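Local coordinates for thiamin pyrophosphokinase family protein (Enterococcus faecalis, PDB 3MEL), which probably transfers a pyrophosphate group from ATP to thiamine, making the cofactor thiamine diphosphate, at the interface of chains A and B. Residues are numbered along the deposited sequence; one frame, centred on the assembly and turned at random. Chains: chain A/B, Thiamin pyrophosphokinase family protein.

Contact 1: the interface of chains A and B. Residues chain A 132, 134-135, 137, 209, 211-212; chain B 104-107.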
# COMPACT_ATOMS: atom_id res chain seq x y z
N ASP A 132 3.54 -10.98 3.48
CA ASP A 132 2.33 -10.95 4.27
C ASP A 132 1.78 -12.35 4.22
O ASP A 132 2.15 -13.14 3.34
CB ASP A 132 1.27 -10.07 3.59
CG ASP A 132 1.15 -8.69 4.20
OD1 ASP A 132 2.08 -7.86 4.05
OD2 ASP A 132 0.11 -8.42 4.82
N GLN A 134 -0.88 -12.68 2.97
CA GLN A 134 -1.53 -12.60 1.65
C GLN A 134 -0.65 -12.11 0.51
O GLN A 134 -1.07 -12.14 -0.64
CB GLN A 134 -2.70 -11.61 1.66
CG GLN A 134 -3.82 -11.88 2.62
CD GLN A 134 -5.06 -11.12 2.23
OE1 GLN A 134 -5.74 -10.52 3.06
NE2 GLN A 134 -5.35 -11.12 0.94
N ASN A 135 0.54 -11.60 0.83
CA ASN A 135 1.31 -10.88 -0.17
C ASN A 135 2.77 -11.21 -0.15
O ASN A 135 3.34 -11.50 0.91
CB ASN A 135 1.14 -9.37 -0.01
CG ASN A 135 -0.23 -8.91 -0.41
OD1 ASN A 135 -0.52 -8.79 -1.60
ND2 ASN A 135 -1.09 -8.67 0.57
N ILE A 137 6.33 -9.65 -2.12
CA ILE A 137 6.79 -8.58 -2.99
C ILE A 137 8.27 -8.68 -3.34
O ILE A 137 9.12 -8.82 -2.47
CB ILE A 137 6.49 -7.21 -2.34
CG1 ILE A 137 5.00 -7.10 -2.00
CG2 ILE A 137 6.89 -6.07 -3.27
CD1 ILE A 137 4.61 -5.92 -1.15
N ILE A 209 4.39 -8.58 -7.57
CA ILE A 209 3.64 -8.98 -6.38
C ILE A 209 2.81 -10.24 -6.61
O ILE A 209 2.05 -10.30 -7.56
CB ILE A 209 2.71 -7.86 -5.86
CG1 ILE A 209 3.52 -6.66 -5.35
CG2 ILE A 209 1.79 -8.38 -4.76
CD1 ILE A 209 2.66 -5.52 -4.87
N SER A 211 -0.03 -12.77 -4.71
CA SER A 211 -1.00 -12.57 -3.65
C SER A 211 -2.06 -13.66 -3.70
O SER A 211 -2.07 -14.47 -4.62
CB SER A 211 -1.65 -11.20 -3.80
OG SER A 211 -2.06 -10.93 -5.15
N LYS A 212 -2.95 -13.69 -2.70
CA LYS A 212 -4.08 -14.63 -2.68
C LYS A 212 -5.21 -14.10 -1.80
O LYS A 212 -5.00 -13.15 -1.05
CB LYS A 212 -3.65 -16.00 -2.16
CG LYS A 212 -3.40 -16.03 -0.65
CD LYS A 212 -2.90 -17.39 -0.20
CE LYS A 212 -2.38 -17.37 1.23
NZ LYS A 212 -1.74 -18.67 1.62
N GLY B 104 -6.20 -5.91 2.17
CA GLY B 104 -5.97 -7.24 1.64
C GLY B 104 -4.85 -7.28 0.62
O GLY B 104 -3.70 -6.97 0.94
N ARG B 105 -5.16 -7.66 -0.61
CA ARG B 105 -4.17 -7.67 -1.68
C ARG B 105 -3.62 -6.26 -1.93
O ARG B 105 -4.35 -5.27 -1.94
CB ARG B 105 -4.74 -8.26 -2.98
CG ARG B 105 -4.80 -9.78 -3.03
CD ARG B 105 -6.22 -10.33 -3.31
NE ARG B 105 -6.64 -10.41 -4.71
CZ ARG B 105 -5.92 -10.05 -5.78
NH1 ARG B 105 -4.69 -9.58 -5.64
NH2 ARG B 105 -6.43 -10.16 -6.99
N ILE B 106 -2.32 -6.20 -2.15
CA ILE B 106 -1.61 -4.94 -2.23
C ILE B 106 -1.46 -4.46 -3.66
O ILE B 106 -1.27 -3.26 -3.91
CB ILE B 106 -0.25 -5.07 -1.55
CG1 ILE B 106 -0.47 -5.18 -0.03
CG2 ILE B 106 0.65 -3.89 -1.90
CD1 ILE B 106 0.81 -5.24 0.76
N ASP B 107 -1.53 -5.40 -4.61
CA ASP B 107 -1.50 -5.04 -6.03
C ASP B 107 -2.81 -4.37 -6.39
O ASP B 107 -2.92 -3.67 -7.39
CB ASP B 107 -1.25 -6.27 -6.91
CG ASP B 107 -2.36 -7.32 -6.82
OD1 ASP B 107 -3.00 -7.44 -5.76
OD2 ASP B 107 -2.57 -8.04 -7.82

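Contact 2: the interface of chains A and B. Residues chain A 113, 159, 185-186, 188, 209; chain B 107-108, 110-111, 114.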
# COMPACT_ATOMS: atom_id res chain seq x y z
N LEU A 113 7.49 0.01 0.88
CA LEU A 113 7.41 -0.28 -0.55
C LEU A 113 8.36 0.50 -1.46
O LEU A 113 8.54 0.15 -2.61
CB LEU A 113 5.97 0.01 -0.98
CG LEU A 113 5.56 -0.34 -2.40
CD1 LEU A 113 5.71 -1.83 -2.59
CD2 LEU A 113 4.12 0.09 -2.61
N CYS A 159 3.45 -4.17 -10.69
CA CYS A 159 3.18 -2.86 -10.15
C CYS A 159 4.34 -1.96 -10.54
O CYS A 159 5.45 -2.14 -10.05
CB CYS A 159 3.04 -2.98 -8.64
SG CYS A 159 1.70 -4.08 -8.18
N THR A 185 1.46 2.43 -12.50
CA THR A 185 0.32 1.62 -12.92
C THR A 185 0.42 0.23 -12.32
O THR A 185 1.47 -0.41 -12.40
CB THR A 185 0.25 1.48 -14.45
OG1 THR A 185 0.16 2.77 -15.05
CG2 THR A 185 -0.94 0.63 -14.84
N SER A 186 -0.68 -0.25 -11.75
CA SER A 186 -0.67 -1.55 -11.09
C SER A 186 -1.44 -2.56 -11.91
O SER A 186 -2.66 -2.64 -11.81
CB SER A 186 -1.29 -1.44 -9.69
OG SER A 186 -1.25 -2.69 -9.01
N ALA A 188 -2.63 -5.68 -11.87
CA ALA A 188 -2.90 -6.61 -10.80
C ALA A 188 -3.85 -7.68 -11.27
O ALA A 188 -4.42 -7.58 -12.35
CB ALA A 188 -3.49 -5.86 -9.64
N ILE A 209 4.39 -8.58 -7.57
CA ILE A 209 3.64 -8.98 -6.38
C ILE A 209 2.81 -10.24 -6.61
O ILE A 209 2.05 -10.30 -7.56
CB ILE A 209 2.71 -7.86 -5.86
CG1 ILE A 209 3.52 -6.66 -5.35
CG2 ILE A 209 1.79 -8.38 -4.76
CD1 ILE A 209 2.66 -5.52 -4.87
N ASP B 107 -1.53 -5.40 -4.61
CA ASP B 107 -1.50 -5.04 -6.03
C ASP B 107 -2.81 -4.37 -6.39
O ASP B 107 -2.92 -3.67 -7.39
CB ASP B 107 -1.25 -6.27 -6.91
CG ASP B 107 -2.36 -7.32 -6.82
OD1 ASP B 107 -3.00 -7.44 -5.76
OD2 ASP B 107 -2.57 -8.04 -7.82
N HIS B 108 -3.81 -4.57 -5.54
CA HIS B 108 -5.12 -4.00 -5.74
C HIS B 108 -5.17 -2.69 -4.99
O HIS B 108 -5.81 -1.76 -5.43
CB HIS B 108 -6.19 -4.95 -5.22
CG HIS B 108 -7.56 -4.69 -5.77
ND1 HIS B 108 -8.29 -5.66 -6.43
CD2 HIS B 108 -8.32 -3.57 -5.77
CE1 HIS B 108 -9.46 -5.14 -6.80
NE2 HIS B 108 -9.50 -3.88 -6.41
N LEU B 110 -2.59 -0.70 -4.56
CA LEU B 110 -1.84 0.21 -5.42
C LEU B 110 -2.65 0.70 -6.64
O LEU B 110 -2.61 1.87 -7.01
CB LEU B 110 -0.54 -0.45 -5.88
CG LEU B 110 0.49 -0.71 -4.78
CD1 LEU B 110 1.81 -1.05 -5.40
CD2 LEU B 110 0.59 0.56 -3.96
N ALA B 111 -3.38 -0.21 -7.26
CA ALA B 111 -4.20 0.15 -8.39
C ALA B 111 -5.21 1.24 -8.01
O ALA B 111 -5.66 2.00 -8.86
CB ALA B 111 -4.90 -1.07 -8.95
N TRP B 114 -3.28 4.68 -7.16
CA TRP B 114 -2.78 5.32 -8.36
C TRP B 114 -3.85 5.79 -9.33
O TRP B 114 -3.55 6.17 -10.45
CB TRP B 114 -1.81 4.39 -9.07
CG TRP B 114 -0.57 4.16 -8.30
CD1 TRP B 114 -0.01 4.99 -7.38
CD2 TRP B 114 0.31 3.03 -8.41
NE1 TRP B 114 1.15 4.44 -6.89
CE2 TRP B 114 1.37 3.24 -7.51
CE3 TRP B 114 0.29 1.85 -9.18
CZ2 TRP B 114 2.40 2.33 -7.37
CZ3 TRP B 114 1.32 0.95 -9.02
CH2 TRP B 114 2.36 1.19 -8.13

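Contact 1: the interface of chains A and B
The side-chain amide of A:Asn135 lies against the backbone of B:Gly104 and B:Ile106 and uses both its ends, a worked case of one carboxamide reading a donor and an acceptor of a partner chain. Its OD1 accepts the N-H of B:Ile106 at 3.2 Å, with the donor standing above the carbonyl plane. Its ND2 gives a hydrogen to the carbonyl O of B:Gly104 at 3.1 Å. Bonds at the two ends fix the rotation of the amide (chi2 -78°). Around this pair the packing is close. The CG1 branch of B:Ile106 runs obliquely over the amide, CG1 coming to 3.8 Å from A:Asn135 CG. Its other branch, CG2, which points anti to the backbone N, meets the CD1 tip of A:Ile209 at 3.9 Å, the two side chains crossing at about a right angle.

A second polar contact lies beside this close part. The guanidinium NH1 of B:Arg105 is 3.0 Å from the hydroxyl OG of A:Ser211, a likely hydrogen bond, while the aliphatic CG of the same arginine rests on A:Ser211 CB. The arginine chain bends at chi2 and chi3 to bring NH1 back, and a salt bridge of 2.7 Å from NH1 to the carboxylate OD1 of B:Asp107 steadies it from its own side.

Toward the rim the fit loosens. A:Gln134 meets B:Gly104 through its OE1, 3.6 Å from CA, while its NE2 is tied within chain A to the carbonyl O of A:Lys212. A:Asp132 and A:Lys212 themselves lose little surface to chain B.

In the fold, A:Asn135 begins strand 135-140 and A:Ser211 ends strand 206-211. Against them sits the loop of B:Gly104 and B:Arg105 that leads into helix 106-113, whose first residue, B:Ile106, has its N-H taken by A:Asn135 much as a helix cap would take it.

Contact 2: the interface of chains A and B
A:Ser186 reaches the main chain of B:Asp107 with its hydroxyl: OG donates to the carbonyl O at 2.5 Å, in the carbonyl plane and on a lone pair. The hydroxyl gets there because OG stands anti to its own backbone N (chi1 -178°). The CB of the same serine packs on the next turn of the helix, 3.6 Å from B:Ala111 CA, so one small residue both bonds to and wedges against helix 106-113. Beside it, A:Ala188 CB lies against the carboxylate carbon CG of B:Asp107, 3.4 Å away. A:Cys159 also touches B:Asp107, its SG 3.9 Å from CB, and its own CB touches CD1 of B:Leu110. That leucine in turn meets A:Leu113 tip to tip, where CD1 is 3.8 Å from the opposing CD2, so the two copies of the helix come together through methyl groups.

From behind, A:Cys159 SG may give a weak hydrogen bond to A:Ser186 OG, which would help orient that hydroxyl. B:His108, a ligand-pocket residue for thiamine diphosphate, follows B:Asp107 directly and is barely covered by chain A.

At the far end B:Trp114 turns the rim of its six-membered ring to strand 185-188, while the carbonyl O of B:Leu110 sits over one face of the indole, toward the rim. The backbone N of A:Ser186 lies in the ring plane, 3.5 Å from CE3.

About 10 Å separates the C-alpha centres of contact 1 and contact 2, which share A:Ile209 and B:Asp107. Both use helix 106-113 of chain B: contact 1 takes its start and the preceding loop, contact 2 runs from B:Asp107 in its first turn to the residue just past its end. Chain A answers with several strands and, through A:Leu113, its own copy of the helix, so the helix is held along its length. Two-fold symmetry repeats both patches with the chains exchanged, which supports, without proving, a dimer in solution. As B:His108 of the thiamine diphosphate pocket belongs to this helix, pairing may help position that site.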